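Local coordinates for protein titin (Homo sapiens, PDB 2A38) that spans half the muscle sarcomere as a giant elastic filament, its N-terminal Ig doublet probably anchoring it in the Z-disc, at residues R77-A82 / T90-L95; P133-Y138 / D157-L162. One frame throughout, in Å; residues are numbered along the deposited sequence.

Contact 1 (R77-A82 / T90-L95); sequences RYSLKA and TSTAEL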
loop_
_atom_site.group_PDB
_atom_site.type_symbol
_atom_site.label_atom_id
_atom_site.label_comp_id
_atom_site.label_asym_id
_atom_site.label_seq_id
_atom_site.Cartn_x
_atom_site.Cartn_y
_atom_site.Cartn_z
ATOM N N ARG A 77 15.585 9.116 11.397
ATOM C CA ARG A 77 16.520 8.498 12.326
ATOM C C ARG A 77 15.844 7.866 13.518
ATOM O O ARG A 77 15.048 8.500 14.206
ATOM C CB ARG A 77 17.522 9.511 12.852
ATOM C CG ARG A 77 18.551 9.934 11.855
ATOM C CD ARG A 77 19.683 10.643 12.562
ATOM N NE ARG A 77 20.724 11.059 11.630
ATOM C CZ ARG A 77 21.914 11.518 12.005
ATOM N NH1 ARG A 77 22.213 11.615 13.299
ATOM N NH2 ARG A 77 22.804 11.884 11.087
ATOM N N TYR A 78 16.172 6.606 13.755
ATOM C CA TYR A 78 15.641 5.875 14.891
ATOM C C TYR A 78 16.838 5.500 15.745
ATOM O O TYR A 78 17.866 5.071 15.222
ATOM C CB TYR A 78 14.936 4.601 14.443
ATOM C CG TYR A 78 13.594 4.844 13.810
ATOM C CD1 TYR A 78 13.485 5.459 12.553
ATOM C CD2 TYR A 78 12.422 4.473 14.472
ATOM C CE1 TYR A 78 12.240 5.696 11.979
ATOM C CE2 TYR A 78 11.180 4.701 13.912
ATOM C CZ TYR A 78 11.093 5.312 12.672
ATOM O OH TYR A 78 9.853 5.533 12.143
ATOM N N SER A 79 16.716 5.671 17.052
ATOM C CA SER A 79 17.807 5.324 17.935
ATOM C C SER A 79 17.311 4.540 19.125
ATOM O O SER A 79 16.157 4.626 19.510
ATOM C CB SER A 79 18.543 6.578 18.400
ATOM O OG SER A 79 17.686 7.405 19.154
ATOM N N LEU A 80 18.213 3.767 19.700
ATOM C CA LEU A 80 17.925 2.928 20.848
ATOM C C LEU A 80 18.880 3.299 21.984
ATOM O O LEU A 80 20.090 3.304 21.786
ATOM C CB LEU A 80 18.133 1.472 20.434
ATOM C CG LEU A 80 17.966 0.339 21.442
ATOM C CD1 LEU A 80 16.555 0.341 21.974
ATOM C CD2 LEU A 80 18.268 -0.985 20.750
ATOM N N LYS A 81 18.339 3.654 23.146
ATOM C CA LYS A 81 19.157 3.987 24.315
ATOM C C LYS A 81 19.061 2.865 25.342
ATOM O O LYS A 81 17.975 2.381 25.628
ATOM C CB LYS A 81 18.682 5.260 25.012
ATOM C CG LYS A 81 19.027 6.552 24.310
ATOM C CD LYS A 81 18.749 7.748 25.238
ATOM C CE LYS A 81 18.923 9.075 24.493
ATOM N NZ LYS A 81 18.749 10.267 25.382
ATOM N N ALA A 82 20.199 2.476 25.907
ATOM C CA ALA A 82 20.257 1.429 26.929
ATOM C C ALA A 82 20.903 2.032 28.180
ATOM O O ALA A 82 21.932 2.701 28.081
ATOM C CB ALA A 82 21.081 0.248 26.422
ATOM N N THR A 90 23.969 4.206 23.258
ATOM C CA THR A 90 22.990 4.569 22.252
ATOM C C THR A 90 23.444 4.020 20.911
ATOM O O THR A 90 24.636 3.950 20.641
ATOM C CB THR A 90 22.857 6.095 22.145
ATOM O OG1 THR A 90 22.309 6.605 23.363
ATOM C CG2 THR A 90 21.955 6.482 20.990
ATOM N N SER A 91 22.486 3.610 20.090
ATOM C CA SER A 91 22.762 3.090 18.758
ATOM C C SER A 91 21.737 3.764 17.865
ATOM O O SER A 91 20.555 3.743 18.166
ATOM C CB SER A 91 22.565 1.580 18.726
ATOM O OG SER A 91 22.951 1.042 17.470
ATOM N N THR A 92 22.185 4.380 16.776
ATOM C CA THR A 92 21.274 5.073 15.874
ATOM C C THR A 92 21.415 4.599 14.428
ATOM O O THR A 92 22.525 4.366 13.941
ATOM C CB THR A 92 21.507 6.603 15.942
ATOM O OG1 THR A 92 21.145 7.085 17.244
ATOM C CG2 THR A 92 20.673 7.333 14.898
ATOM N N ALA A 93 20.274 4.449 13.754
ATOM C CA ALA A 93 20.232 4.017 12.356
ATOM C C ALA A 93 19.177 4.830 11.624
ATOM O O ALA A 93 18.369 5.517 12.242
ATOM C CB ALA A 93 19.898 2.528 12.262
ATOM N N GLU A 94 19.175 4.747 10.302
ATOM C CA GLU A 94 18.207 5.501 9.527
ATOM C C GLU A 94 17.251 4.593 8.762
ATOM O O GLU A 94 17.643 3.540 8.255
ATOM C CB GLU A 94 18.934 6.420 8.553
ATOM C CG GLU A 94 18.019 7.361 7.810
ATOM C CD GLU A 94 18.654 7.908 6.538
ATOM O OE1 GLU A 94 19.780 8.454 6.620
ATOM O OE2 GLU A 94 18.024 7.788 5.455
ATOM N N LEU A 95 15.988 4.997 8.702
ATOM C CA LEU A 95 14.981 4.238 7.974
ATOM C C LEU A 95 14.627 5.009 6.698
ATOM O O LEU A 95 14.177 6.152 6.760
ATOM C CB LEU A 95 13.725 4.045 8.831
ATOM C CG LEU A 95 12.502 3.458 8.110
ATOM C CD1 LEU A 95 12.829 2.078 7.577
ATOM C CD2 LEU A 95 11.320 3.389 9.061
#
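Ser91 O is gripped from one strand by two neighbouring residues: Leu80 N donates a hydrogen bond of 2.8 Å to it, and Ser79 CA adds a CA-H...O contact at 3.2 Å. Leu80 O repays the bond by accepting one from Ser91 N, so Leu80 and Ser91 form an antiparallel hydrogen-bonded pair. Two residues along, Tyr78 and Ala93 repeat the pattern; there Ala93 N reaches Tyr78 O at 2.9 Å in a nearly straight bond (175° at the hydrogen). The non-hydrogen-bonded pairs between and beyond them send their side chains to the other, outer face. Here Lys81 and Thr90 lie side by side, pointing the same way, with Lys81 CG 3.4 Å from Thr90 OG1, while Lys81 makes a cation-pi contact with Phe40 of the next strand. Further along, Arg77 CD skims Thr92 CG2 at 4.2 Å. The inner face, with Tyr78, Leu80, Ser91 and Ala93, is mostly apolar, and the one hydroxyl from the partner strand, Ser91 OG, is satisfied by Leu12 N. Tyr78 carries its CG anti to the carbonyl carbon (chi1 -74°), which swings the ring along the partner strand to Leu95, where CE1 meets Leu95 CD2 at 3.8 Å. Leu95 and Ala93 also touch Phe25 in the facing sheet, where Leu80 packs on Ala27 and Ile29. The phenol tip has its own mate, a hydrogen bond to the backbone oxygen of Asn74, four residues earlier. That link is the tyrosine corner, here leading into the F strand of an F-G beta hairpin, the pairing characteristic of the immunoglobulin I-set sandwich.

Contact 2 (P133-Y138 / D157-L162); sequences PVVKFY and DLYSLL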
loop_
_atom_site.group_PDB
_atom_site.type_symbol
_atom_site.label_atom_id
_atom_site.label_comp_id
_atom_site.label_asym_id
_atom_site.label_seq_id
_atom_site.Cartn_x
_atom_site.Cartn_y
_atom_site.Cartn_z
ATOM N N PRO A 133 -5.057 4.436 -10.884
ATOM C CA PRO A 133 -5.205 4.571 -12.334
ATOM C C PRO A 133 -6.319 5.515 -12.780
ATOM O O PRO A 133 -7.282 5.749 -12.056
ATOM C CB PRO A 133 -5.486 3.139 -12.789
ATOM C CG PRO A 133 -4.916 2.289 -11.691
ATOM C CD PRO A 133 -5.325 3.052 -10.464
ATOM N N VAL A 134 -6.162 6.064 -13.978
ATOM C CA VAL A 134 -7.177 6.918 -14.579
ATOM C C VAL A 134 -7.880 5.924 -15.492
ATOM O O VAL A 134 -7.233 5.268 -16.308
ATOM C CB VAL A 134 -6.562 8.034 -15.437
ATOM C CG1 VAL A 134 -7.666 8.761 -16.203
ATOM C CG2 VAL A 134 -5.796 9.007 -14.552
ATOM N N VAL A 135 -9.195 5.805 -15.358
ATOM C CA VAL A 135 -9.950 4.842 -16.155
ATOM C C VAL A 135 -10.931 5.507 -17.110
ATOM O O VAL A 135 -11.691 6.389 -16.718
ATOM C CB VAL A 135 -10.727 3.883 -15.222
ATOM C CG1 VAL A 135 -11.353 2.756 -16.008
ATOM C CG2 VAL A 135 -9.792 3.324 -14.167
ATOM N N LYS A 136 -10.914 5.081 -18.366
ATOM C CA LYS A 136 -11.832 5.625 -19.363
ATOM C C LYS A 136 -12.463 4.499 -20.164
ATOM O O LYS A 136 -11.829 3.487 -20.418
ATOM C CB LYS A 136 -11.105 6.601 -20.284
ATOM C CG LYS A 136 -10.665 7.858 -19.555
ATOM C CD LYS A 136 -9.978 8.848 -20.475
ATOM C CE LYS A 136 -9.660 10.144 -19.721
ATOM N NZ LYS A 136 -8.879 11.115 -20.549
ATOM N N PHE A 137 -13.720 4.680 -20.544
ATOM C CA PHE A 137 -14.455 3.669 -21.295
ATOM C C PHE A 137 -14.606 4.068 -22.745
ATOM O O PHE A 137 -14.829 5.238 -23.056
ATOM C CB PHE A 137 -15.842 3.460 -20.689
ATOM C CG PHE A 137 -15.821 2.959 -19.275
ATOM C CD1 PHE A 137 -15.374 3.777 -18.232
ATOM C CD2 PHE A 137 -16.240 1.664 -18.980
ATOM C CE1 PHE A 137 -15.345 3.304 -16.915
ATOM C CE2 PHE A 137 -16.214 1.180 -17.668
ATOM C CZ PHE A 137 -15.766 2.002 -16.636
ATOM N N TYR A 138 -14.510 3.087 -23.630
ATOM C CA TYR A 138 -14.624 3.333 -25.058
ATOM C C TYR A 138 -15.571 2.371 -25.751
ATOM O O TYR A 138 -15.738 1.229 -25.330
ATOM C CB TYR A 138 -13.257 3.203 -25.711
ATOM C CG TYR A 138 -12.227 4.135 -25.139
ATOM C CD1 TYR A 138 -12.000 5.383 -25.709
ATOM C CD2 TYR A 138 -11.493 3.780 -24.011
ATOM C CE1 TYR A 138 -11.066 6.259 -25.168
ATOM C CE2 TYR A 138 -10.561 4.642 -23.461
ATOM C CZ TYR A 138 -10.348 5.881 -24.044
ATOM O OH TYR A 138 -9.415 6.739 -23.509
ATOM N N ASP A 157 -12.655 1.232 -6.502
ATOM C CA ASP A 157 -11.975 0.654 -7.650
ATOM C C ASP A 157 -12.944 0.060 -8.666
ATOM O O ASP A 157 -12.531 -0.409 -9.721
ATOM C CB ASP A 157 -11.009 -0.430 -7.181
ATOM C CG ASP A 157 -10.184 0.010 -5.998
ATOM O OD1 ASP A 157 -9.775 1.196 -5.972
ATOM O OD2 ASP A 157 -9.932 -0.829 -5.099
ATOM N N LEU A 158 -14.231 0.094 -8.343
ATOM C CA LEU A 158 -15.263 -0.465 -9.208
ATOM C C LEU A 158 -15.911 0.561 -10.141
ATOM O O LEU A 158 -16.529 1.523 -9.682
ATOM C CB LEU A 158 -16.334 -1.117 -8.335
ATOM C CG LEU A 158 -17.366 -2.042 -8.975
ATOM C CD1 LEU A 158 -16.678 -3.230 -9.640
ATOM C CD2 LEU A 158 -18.314 -2.527 -7.885
ATOM N N TYR A 159 -15.763 0.350 -11.448
ATOM C CA TYR A 159 -16.347 1.238 -12.451
ATOM C C TYR A 159 -17.392 0.455 -13.212
ATOM O O TYR A 159 -17.198 -0.720 -13.521
ATOM C CB TYR A 159 -15.299 1.740 -13.449
ATOM C CG TYR A 159 -14.248 2.644 -12.865
ATOM C CD1 TYR A 159 -13.214 2.130 -12.081
ATOM C CD2 TYR A 159 -14.275 4.018 -13.111
ATOM C CE1 TYR A 159 -12.225 2.960 -11.557
ATOM C CE2 TYR A 159 -13.295 4.860 -12.597
ATOM C CZ TYR A 159 -12.270 4.326 -11.822
ATOM O OH TYR A 159 -11.282 5.157 -11.325
ATOM N N SER A 160 -18.501 1.110 -13.518
ATOM C CA SER A 160 -19.572 0.453 -14.231
ATOM C C SER A 160 -20.107 1.313 -15.353
ATOM O O SER A 160 -20.089 2.540 -15.277
ATOM C CB SER A 160 -20.719 0.135 -13.273
ATOM O OG SER A 160 -20.242 -0.543 -12.120
ATOM N N LEU A 161 -20.562 0.645 -16.402
ATOM C CA LEU A 161 -21.177 1.298 -17.538
ATOM C C LEU A 161 -22.555 0.656 -17.595
ATOM O O LEU A 161 -22.688 -0.533 -17.878
ATOM C CB LEU A 161 -20.429 1.019 -18.841
ATOM C CG LEU A 161 -21.239 1.469 -20.064
ATOM C CD1 LEU A 161 -21.592 2.939 -19.934
ATOM C CD2 LEU A 161 -20.453 1.226 -21.338
ATOM N N LEU A 162 -23.573 1.444 -17.291
ATOM C CA LEU A 162 -24.933 0.952 -17.311
ATOM C C LEU A 162 -25.667 1.457 -18.539
ATOM O O LEU A 162 -25.680 2.657 -18.817
ATOM C CB LEU A 162 -25.677 1.403 -16.055
ATOM C CG LEU A 162 -27.186 1.139 -16.072
ATOM C CD1 LEU A 162 -27.445 -0.364 -16.003
ATOM C CD2 LEU A 162 -27.841 1.853 -14.915
HETATM O O HOH W 1 -10.765 7.637 -13.189
#
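Tyr159 reaches toward Val135 and Phe137 across the domain interior, its base against the phenylalanine and its ring and tip against the valine. Its CB abuts the edge of the Phe137 ring, close to the ring plane, with only 3.2 Å to Phe137 CZ, a tight fit. With CG anti to the carbonyl carbon (chi1 -66°), the phenol then runs over Val135. Val135 CB sits above one face, 3.9 Å from the ring centroid and 16° off the normal, a CH-pi contact. The methyl Val135 CG2 lies nearer the phenol end, 3.6 Å from Tyr159 CZ. At the tip, Tyr159 OH shares a water with the backbone: the water is 3.1 Å from this hydroxyl and accepts a hydrogen bond from Val135 N at 3.2 Å. An alanine in place of Tyr159 would remove the ring, and would probably open a gap over Val135 and leave the water held by Val135 N without its hydroxyl partner. Beyond the tyrosine, Phe137 CD2 comes within 4.2 Å of Leu161 CB. The two strand segments run nearly parallel, 19° apart with axes 9.1 Å from each other, and belong to opposing sheets: Val135 reaches Val176 of strand 172-180 beside it, Tyr159 rests on Val125 of strand 119-130, and Phe137 and Leu161 both meet Ile152 of strand 150-155.

How the contacts relate
The pair illustrates the two ways a beta sandwich is held together: contact 1 joins neighbouring strands within one sheet by backbone bonds, whereas contact 2 joins the two facing sheets by side chains. They belong to successive I-set domains, lie in series along the chain and fall on opposite sides of its centre. Their centres are 47 Å apart and their nearest atoms about 26 Å, so neither touches the other. The folds nonetheless correspond: strand 36-41, which flanks contact 1, is the counterpart of strand 134-139 in contact 2. The bound cadmium ion, at Glu26 and His28, belongs to the first domain, about 11 Å from the Leu80 side chain.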